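Local coordinates for protein ribonuclease VapC2 (Rickettsia felis, PDB 3ZVK) that cleaves single-stranded RNA as the magnesium-dependent PIN-domain toxin of a type II toxin-antitoxin pair, its partner being the antitoxin VapB2, at residues Ala103-Asn117 with Phe121-Lys134. The protein carries 1 engineered substitution. Numbering follows the deposited sequence.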
loop_
_atom_site.group_PDB
_atom_site.type_symbol
_atom_site.label_atom_id
_atom_site.label_comp_id
_atom_site.label_asym_id
_atom_site.label_seq_id
_atom_site.Cartn_x
_atom_site.Cartn_y
_atom_site.Cartn_z
ATOM N N ALA A 103 10.589 -11.829 -26.563
ATOM C CA ALA A 103 9.747 -11.784 -27.770
ATOM C C ALA A 103 8.288 -11.550 -27.406
ATOM O O ALA A 103 7.644 -10.687 -28.011
ATOM C CB ALA A 103 9.906 -13.071 -28.581
ATOM N N SER A 104 7.795 -12.268 -26.373
ATOM C CA SER A 104 6.430 -12.169 -25.816
ATOM C C SER A 104 6.133 -10.741 -25.393
ATOM O O SER A 104 5.028 -10.254 -25.598
ATOM C CB SER A 104 6.298 -13.049 -24.573
ATOM O OG SER A 104 6.485 -14.405 -24.931
ATOM N N HIS A 105 7.129 -10.105 -24.752
ATOM C CA HIS A 105 7.102 -8.746 -24.224
ATOM C C HIS A 105 6.954 -7.734 -25.354
ATOM O O HIS A 105 6.093 -6.869 -25.244
ATOM C CB HIS A 105 8.336 -8.460 -23.342
ATOM C CG HIS A 105 8.134 -7.330 -22.381
ATOM N ND1 HIS A 105 9.089 -7.009 -21.449
ATOM C CD2 HIS A 105 7.099 -6.471 -22.252
ATOM C CE1 HIS A 105 8.606 -5.986 -20.770
ATOM N NE2 HIS A 105 7.405 -5.642 -21.205
ATOM N N ALA A 106 7.742 -7.866 -26.455
ATOM C CA ALA A 106 7.619 -6.987 -27.625
ATOM C C ALA A 106 6.225 -7.160 -28.255
ATOM O O ALA A 106 5.583 -6.160 -28.572
ATOM C CB ALA A 106 8.714 -7.285 -28.644
ATOM N N ILE A 107 5.729 -8.412 -28.372
ATOM C CA ILE A 107 4.407 -8.701 -28.921
ATOM C C ILE A 107 3.335 -8.009 -28.073
ATOM O O ILE A 107 2.486 -7.305 -28.620
ATOM C CB ILE A 107 4.155 -10.237 -29.116
ATOM C CG1 ILE A 107 5.049 -10.841 -30.195
ATOM C CG2 ILE A 107 2.686 -10.524 -29.476
ATOM C CD1 ILE A 107 5.260 -12.367 -30.129
ATOM N N ALA A 108 3.398 -8.179 -26.741
ATOM C CA ALA A 108 2.449 -7.589 -25.792
ATOM C C ALA A 108 2.440 -6.058 -25.781
ATOM O O ALA A 108 1.389 -5.463 -25.518
ATOM C CB ALA A 108 2.709 -8.111 -24.407
ATOM N N GLU A 109 3.598 -5.422 -26.068
ATOM C CA GLU A 109 3.724 -3.960 -26.125
ATOM C C GLU A 109 3.472 -3.405 -27.549
ATOM O O GLU A 109 3.447 -2.191 -27.746
ATOM C CB GLU A 109 5.126 -3.517 -25.625
ATOM C CG GLU A 109 5.452 -3.817 -24.164
ATOM C CD GLU A 109 4.627 -3.189 -23.058
ATOM O OE1 GLU A 109 3.843 -2.261 -23.346
ATOM O OE2 GLU A 109 4.781 -3.614 -21.889
ATOM N N ASN A 110 3.295 -4.304 -28.530
ATOM C CA ASN A 110 3.131 -3.999 -29.958
ATOM C C ASN A 110 4.342 -3.202 -30.456
ATOM O O ASN A 110 4.217 -2.196 -31.134
ATOM C CB ASN A 110 1.792 -3.321 -30.269
ATOM C CG ASN A 110 1.278 -3.769 -31.598
ATOM O OD1 ASN A 110 1.791 -3.383 -32.661
ATOM N ND2 ASN A 110 0.325 -4.695 -31.560
ATOM N N ALA A 111 5.517 -3.670 -30.069
ATOM C CA ALA A 111 6.802 -3.055 -30.329
ATOM C C ALA A 111 7.587 -3.764 -31.431
ATOM O O ALA A 111 7.356 -4.939 -31.703
ATOM C CB ALA A 111 7.619 -3.057 -29.030
ATOM N N THR A 112 8.562 -3.059 -32.007
ATOM C CA THR A 112 9.504 -3.612 -32.969
ATOM C C THR A 112 10.665 -4.139 -32.131
ATOM O O THR A 112 11.251 -3.390 -31.315
ATOM C CB THR A 112 9.983 -2.555 -33.951
ATOM O OG1 THR A 112 8.878 -2.086 -34.728
ATOM C CG2 THR A 112 11.056 -3.078 -34.875
ATOM N N LEU A 113 10.982 -5.435 -32.303
ATOM C CA LEU A 113 12.093 -6.034 -31.578
ATOM C C LEU A 113 13.340 -5.932 -32.427
ATOM O O LEU A 113 13.354 -6.379 -33.576
ATOM C CB LEU A 113 11.794 -7.483 -31.170
ATOM C CG LEU A 113 12.840 -8.207 -30.307
ATOM C CD1 LEU A 113 13.102 -7.500 -28.975
ATOM C CD2 LEU A 113 12.372 -9.584 -30.029
ATOM N N VAL A 114 14.382 -5.334 -31.858
ATOM C CA VAL A 114 15.639 -5.083 -32.534
ATOM C C VAL A 114 16.637 -6.188 -32.278
ATOM O O VAL A 114 16.954 -6.492 -31.133
ATOM C CB VAL A 114 16.203 -3.686 -32.247
ATOM C CG1 VAL A 114 17.405 -3.394 -33.136
ATOM C CG2 VAL A 114 15.130 -2.598 -32.399
ATOM N N THR A 115 17.138 -6.771 -33.377
ATOM C CA THR A 115 18.048 -7.889 -33.379
ATOM C C THR A 115 19.371 -7.624 -34.106
ATOM O O THR A 115 19.481 -6.640 -34.822
ATOM C CB THR A 115 17.305 -9.171 -33.779
ATOM O OG1 THR A 115 18.130 -10.287 -33.432
ATOM C CG2 THR A 115 16.910 -9.196 -35.255
ATOM N N ASN A 116 20.361 -8.520 -33.882
ATOM C CA ASN A 116 21.769 -8.588 -34.337
ATOM C C ASN A 116 21.984 -9.688 -35.418
ATOM O O ASN A 116 23.008 -9.683 -36.107
ATOM C CB ASN A 116 22.627 -9.048 -33.101
ATOM C CG ASN A 116 23.737 -8.119 -32.702
ATOM O OD1 ASN A 116 23.609 -6.909 -32.726
ATOM N ND2 ASN A 116 24.825 -8.657 -32.227
ATOM N N ASN A 117 21.087 -10.703 -35.447
ATOM C CA ASN A 117 21.159 -11.893 -36.295
ATOM C C ASN A 117 19.807 -12.611 -36.450
ATOM O O ASN A 117 18.859 -12.368 -35.695
ATOM C CB ASN A 117 22.217 -12.893 -35.747
ATOM C CG ASN A 117 22.164 -13.137 -34.253
ATOM O OD1 ASN A 117 21.138 -13.542 -33.691
ATOM N ND2 ASN A 117 23.280 -12.892 -33.577
ATOM N N PHE A 121 15.892 -14.548 -32.867
ATOM C CA PHE A 121 14.430 -14.665 -32.977
ATOM C C PHE A 121 14.145 -15.145 -34.372
ATOM O O PHE A 121 14.269 -14.381 -35.338
ATOM C CB PHE A 121 13.717 -13.336 -32.659
ATOM C CG PHE A 121 14.133 -12.741 -31.348
ATOM C CD1 PHE A 121 13.616 -13.224 -30.156
ATOM C CD2 PHE A 121 15.073 -11.723 -31.300
ATOM C CE1 PHE A 121 14.012 -12.679 -28.929
ATOM C CE2 PHE A 121 15.460 -11.168 -30.077
ATOM C CZ PHE A 121 14.940 -11.664 -28.895
ATOM N N LYS A 122 13.841 -16.432 -34.493
ATOM C CA LYS A 122 13.692 -17.083 -35.786
ATOM C C LYS A 122 12.394 -16.875 -36.552
ATOM O O LYS A 122 12.205 -15.845 -37.209
ATOM C CB LYS A 122 14.054 -18.559 -35.665
ATOM C CG LYS A 122 15.535 -18.813 -35.812
ATOM N N ARG A 123 11.550 -17.911 -36.541
ATOM C CA ARG A 123 10.258 -17.978 -37.213
ATOM C C ARG A 123 9.247 -17.870 -36.075
ATOM O O ARG A 123 8.677 -18.864 -35.622
ATOM C CB ARG A 123 10.147 -19.305 -38.015
ATOM C CG ARG A 123 8.852 -19.520 -38.796
ATOM C CD ARG A 123 8.429 -20.976 -38.696
ATOM N NE ARG A 123 8.056 -21.544 -39.995
ATOM C CZ ARG A 123 7.837 -22.837 -40.219
ATOM N NH1 ARG A 123 7.968 -23.720 -39.234
ATOM N NH2 ARG A 123 7.497 -23.259 -41.431
ATOM N N ILE A 124 9.122 -16.647 -35.554
ATOM C CA ILE A 124 8.241 -16.301 -34.449
ATOM C C ILE A 124 7.057 -15.464 -34.962
ATOM O O ILE A 124 7.250 -14.387 -35.544
ATOM C CB ILE A 124 8.981 -15.747 -33.182
ATOM C CG1 ILE A 124 9.681 -14.395 -33.404
ATOM C CG2 ILE A 124 9.948 -16.779 -32.575
ATOM C CD1 ILE A 124 10.732 -14.246 -34.616
ATOM N N PRO A 125 5.832 -16.038 -34.869
ATOM C CA PRO A 125 4.645 -15.369 -35.420
ATOM C C PRO A 125 4.198 -14.146 -34.629
ATOM O O PRO A 125 4.397 -14.079 -33.414
ATOM C CB PRO A 125 3.578 -16.476 -35.400
ATOM C CG PRO A 125 4.345 -17.762 -35.183
ATOM C CD PRO A 125 5.471 -17.355 -34.311
ATOM N N ASN A 126 3.569 -13.185 -35.344
ATOM C CA ASN A 126 3.039 -11.916 -34.815
ATOM C C ASN A 126 4.112 -10.955 -34.248
ATOM O O ASN A 126 3.760 -9.959 -33.602
ATOM C CB ASN A 126 1.877 -12.125 -33.806
ATOM C CG ASN A 126 0.955 -13.295 -34.076
ATOM O OD1 ASN A 126 0.323 -13.421 -35.140
ATOM N ND2 ASN A 126 0.835 -14.153 -33.078
ATOM N N LEU A 127 5.404 -11.224 -34.522
ATOM C CA LEU A 127 6.498 -10.397 -34.033
ATOM C C LEU A 127 7.107 -9.515 -35.111
ATOM O O LEU A 127 7.562 -10.012 -36.136
ATOM C CB LEU A 127 7.566 -11.264 -33.323
ATOM C CG LEU A 127 8.772 -10.554 -32.712
ATOM C CD1 LEU A 127 8.472 -10.025 -31.353
ATOM C CD2 LEU A 127 9.908 -11.481 -32.551
ATOM N N ILE A 128 7.101 -8.194 -34.873
ATOM C CA ILE A 128 7.740 -7.210 -35.751
ATOM C C ILE A 128 9.234 -7.151 -35.344
ATOM O O ILE A 128 9.566 -6.960 -34.167
ATOM C CB ILE A 128 7.080 -5.805 -35.737
ATOM C CG1 ILE A 128 5.525 -5.865 -35.584
ATOM C CG2 ILE A 128 7.522 -5.004 -36.978
ATOM C CD1 ILE A 128 4.861 -4.653 -34.755
ATOM N N LEU A 129 10.114 -7.369 -36.323
ATOM C CA LEU A 129 11.567 -7.410 -36.139
ATOM C C LEU A 129 12.277 -6.417 -37.029
ATOM O O LEU A 129 11.773 -6.059 -38.099
ATOM C CB LEU A 129 12.104 -8.819 -36.457
ATOM C CG LEU A 129 13.116 -9.492 -35.488
ATOM C CD1 LEU A 129 12.502 -9.840 -34.125
ATOM C CD2 LEU A 129 13.655 -10.767 -36.104
ATOM N N GLU A 130 13.463 -5.992 -36.581
ATOM C CA GLU A 130 14.344 -5.085 -37.296
ATOM C C GLU A 130 15.755 -5.531 -36.940
ATOM O O GLU A 130 16.100 -5.652 -35.772
ATOM C CB GLU A 130 14.089 -3.607 -36.947
ATOM C CG GLU A 130 14.738 -2.652 -37.924
ATOM C CD GLU A 130 14.357 -1.198 -37.753
ATOM O OE1 GLU A 130 13.263 -0.782 -38.206
ATOM O OE2 GLU A 130 15.227 -0.445 -37.270
ATOM N N ASN A 131 16.528 -5.876 -37.956
ATOM C CA ASN A 131 17.889 -6.367 -37.829
ATOM C C ASN A 131 18.897 -5.257 -38.100
ATOM O O ASN A 131 18.861 -4.642 -39.181
ATOM C CB ASN A 131 18.111 -7.544 -38.804
ATOM C CG ASN A 131 19.338 -8.383 -38.529
ATOM O OD1 ASN A 131 20.484 -7.911 -38.577
ATOM N ND2 ASN A 131 19.123 -9.676 -38.329
ATOM N N TRP A 132 19.800 -5.009 -37.125
ATOM C CA TRP A 132 20.879 -4.053 -37.294
ATOM C C TRP A 132 22.134 -4.882 -37.488
ATOM O O TRP A 132 22.563 -5.571 -36.581
ATOM C CB TRP A 132 20.982 -3.069 -36.125
ATOM C CG TRP A 132 19.812 -2.143 -35.917
ATOM C CD1 TRP A 132 18.702 -2.024 -36.698
ATOM C CD2 TRP A 132 19.625 -1.242 -34.816
ATOM N NE1 TRP A 132 17.836 -1.104 -36.157
ATOM C CE2 TRP A 132 18.383 -0.600 -35.006
ATOM C CE3 TRP A 132 20.367 -0.955 -33.655
ATOM C CZ2 TRP A 132 17.875 0.326 -34.095
ATOM C CZ3 TRP A 132 19.888 0.008 -32.778
ATOM C CH2 TRP A 132 18.640 0.611 -32.982
ATOM N N ASP A 133 22.668 -4.908 -38.698
ATOM C CA ASP A 133 23.846 -5.716 -38.993
ATOM C C ASP A 133 25.066 -5.226 -38.219
ATOM O O ASP A 133 25.251 -4.022 -38.062
ATOM C CB ASP A 133 24.108 -5.747 -40.511
ATOM C CG ASP A 133 22.966 -6.320 -41.345
ATOM O OD1 ASP A 133 21.807 -5.875 -41.163
ATOM O OD2 ASP A 133 23.238 -7.179 -42.211
ATOM N N LYS A 134 25.865 -6.167 -37.691
ATOM C CA LYS A 134 27.094 -5.882 -36.925
ATOM C C LYS A 134 28.181 -5.309 -37.856
ATOM O O LYS A 134 29.056 -4.567 -37.407
ATOM C CB LYS A 134 27.618 -7.152 -36.224
ATOM C CG LYS A 134 26.606 -7.862 -35.316
ATOM C CD LYS A 134 27.250 -9.019 -34.554
ATOM C CE LYS A 134 26.387 -10.251 -34.554
ATOM N NZ LYS A 134 26.930 -11.302 -35.446
#
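The carbonyl oxygen of Glu130 receives the amide of Thr115, N to O 2.8 Å and nearly straight, while the CA hydrogen of Val114 leans on the same oxygen. Thr115 O in turn accepts from Trp132 N at 2.8 Å, and Leu113 does the same one step earlier, its N donating to Ile128 O and its O accepting from Glu130 N, so that it straddles Leu129. Such alternation exemplifies parallel pairing between strands 112-115 and 128-131, here twisted by 30°. On the sheet face of Val114 and Glu130, Val114 CG1 sits 3.6 Å from the centroid of the five-membered ring of Trp132, a CH-pi contact over the face. The indole is also held at its edge: Trp132 NE1 donates in the ring plane to the anti lone pair of Glu130 OE2, 2.9 Å away, which should fix the ring's rotation. On the opposite face, with Leu129, Leu113, with CG anti to the backbone N (chi1 -176°), sets CD2 3.4 Å above the centre of the Phe121 ring. Leu127 continues this apolar layer, its CD1 3.7 Å from Ile107 CG1 on the preceding helix. Strand 112-115 lies between edge strand 128-131 and strand 2-5 in the parallel PIN-domain sheet, with helix 19-29 packed against Trp132 and helix 97-109 against Leu127.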